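Local coordinates for m3DLH protein (Halieaceae bacterium, PDB 7JKA) that probably hydrolyses dienelactones or related esters as an alpha/beta-hydrolase of the dienelactone hydrolase family, and probably also has phosphotriesterase activity, at residues 193-196 / 197-200. Sequence-based numbering, arbitrary orientation.
Sequences MGEW and RRDR
Met-193 O accepts the backbone N of Arg-197 at 2.8 Å, and the CG of that arginine lies against the same oxygen because chi1 of -71° sets it beside its own N. Outside the segment both side chains lean on Trp-203 of strand 203-208. One residue on, Gly-194 O takes Arg-198 N at 3.0 Å, with Arg-198 CB packed alongside. Glu-195 O receives Asp-199 N at 3.0 Å, while the Glu-195 CA sits 4.1 Å over one face of the Arg-198 guanidinium, toward its rim. The Glu-195 carboxylate runs the other way, bonded to Glu-161 N and salt-bridged to Arg-143. With its chain bent at chi3 (65°), Arg-198 grips Asp-199 in a side-on salt bridge: NE reaches OD1 at 2.7 Å from above the carboxylate plane, and NH1 meets OD2 at 2.8 Å on the syn side, tilted out of that plane. Glu-161 also pairs with NH2 of Arg-198, and Gly-167 N with OD2 of Asp-199. With an alanine at this position, Arg-198 NE and the Gly-167 N-H would probably lose their acceptor, and the guanidinium would be held less firmly, chiefly through Glu-161. Trp-196 turns inward onto Val-173 and Val-175. Beyond it the helix ends in a Schellman motif, Arg-200 leaving helical geometry with positive phi (55°), which closes the helix of a beta-alpha-beta unit in this alpha/beta-hydrolase fold.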
# COMPACT_ATOMS: atom_id res chain seq x y z
N MET A 193 2.98 17.02 -3.25
CA MET A 193 4.31 17.45 -3.65
C MET A 193 4.78 18.61 -2.79
O MET A 193 5.95 18.67 -2.40
CB MET A 193 4.35 17.85 -5.12
CG MET A 193 4.23 16.70 -6.07
SD MET A 193 4.47 17.30 -7.75
CE MET A 193 4.47 15.75 -8.64
N GLY A 194 3.87 19.55 -2.50
CA GLY A 194 4.24 20.70 -1.69
C GLY A 194 4.59 20.33 -0.27
O GLY A 194 5.52 20.90 0.32
N GLU A 195 3.85 19.38 0.32
CA GLU A 195 4.18 18.87 1.65
C GLU A 195 5.57 18.26 1.66
O GLU A 195 6.39 18.55 2.54
CB GLU A 195 3.15 17.82 2.08
CG GLU A 195 1.73 18.34 2.16
CD GLU A 195 0.70 17.25 2.23
OE1 GLU A 195 1.07 16.05 2.25
OE2 GLU A 195 -0.50 17.60 2.24
N TRP A 196 5.85 17.42 0.67
CA TRP A 196 7.10 16.69 0.66
C TRP A 196 8.28 17.60 0.33
O TRP A 196 9.38 17.38 0.85
CB TRP A 196 6.99 15.51 -0.32
CG TRP A 196 5.87 14.57 0.08
CD1 TRP A 196 5.27 14.47 1.32
CD2 TRP A 196 5.21 13.61 -0.76
NE1 TRP A 196 4.29 13.51 1.29
CE2 TRP A 196 4.24 12.96 0.03
CE3 TRP A 196 5.36 13.24 -2.11
CZ2 TRP A 196 3.40 11.96 -0.48
CZ3 TRP A 196 4.55 12.24 -2.62
CH2 TRP A 196 3.59 11.60 -1.80
N ARG A 197 8.07 18.63 -0.51
CA ARG A 197 9.11 19.63 -0.74
C ARG A 197 9.40 20.41 0.53
O ARG A 197 10.57 20.63 0.88
CB ARG A 197 8.69 20.58 -1.87
CG ARG A 197 8.68 19.94 -3.26
CD ARG A 197 8.35 20.95 -4.36
NE ARG A 197 9.39 21.96 -4.48
CZ ARG A 197 9.48 22.83 -5.48
NH1 ARG A 197 8.58 22.81 -6.46
NH2 ARG A 197 10.46 23.72 -5.50
N ARG A 198 8.35 20.85 1.22
CA ARG A 198 8.52 21.61 2.45
C ARG A 198 9.35 20.84 3.47
O ARG A 198 10.23 21.40 4.13
CB ARG A 198 7.16 21.96 3.03
CG ARG A 198 7.22 22.66 4.39
CD ARG A 198 5.86 22.55 5.07
NE ARG A 198 5.55 21.16 5.39
CZ ARG A 198 4.32 20.66 5.47
NH1 ARG A 198 4.16 19.39 5.75
NH2 ARG A 198 3.26 21.42 5.23
N ASP A 199 9.06 19.54 3.63
CA ASP A 199 9.69 18.77 4.69
C ASP A 199 10.94 18.05 4.21
O ASP A 199 11.53 17.29 4.99
CB ASP A 199 8.69 17.76 5.26
CG ASP A 199 7.49 18.44 5.89
OD1 ASP A 199 7.61 19.63 6.27
OD2 ASP A 199 6.42 17.79 5.97
N ARG A 200 11.35 18.26 2.97
CA ARG A 200 12.54 17.62 2.42
C ARG A 200 12.45 16.10 2.57
O ARG A 200 13.43 15.43 2.89
CB ARG A 200 13.80 18.17 3.08
CG ARG A 200 13.90 19.68 2.93
CD ARG A 200 14.95 20.27 3.86
NE ARG A 200 15.37 21.60 3.42
CZ ARG A 200 14.75 22.73 3.76
NH1 ARG A 200 13.68 22.70 4.54
NH2 ARG A 200 15.21 23.89 3.31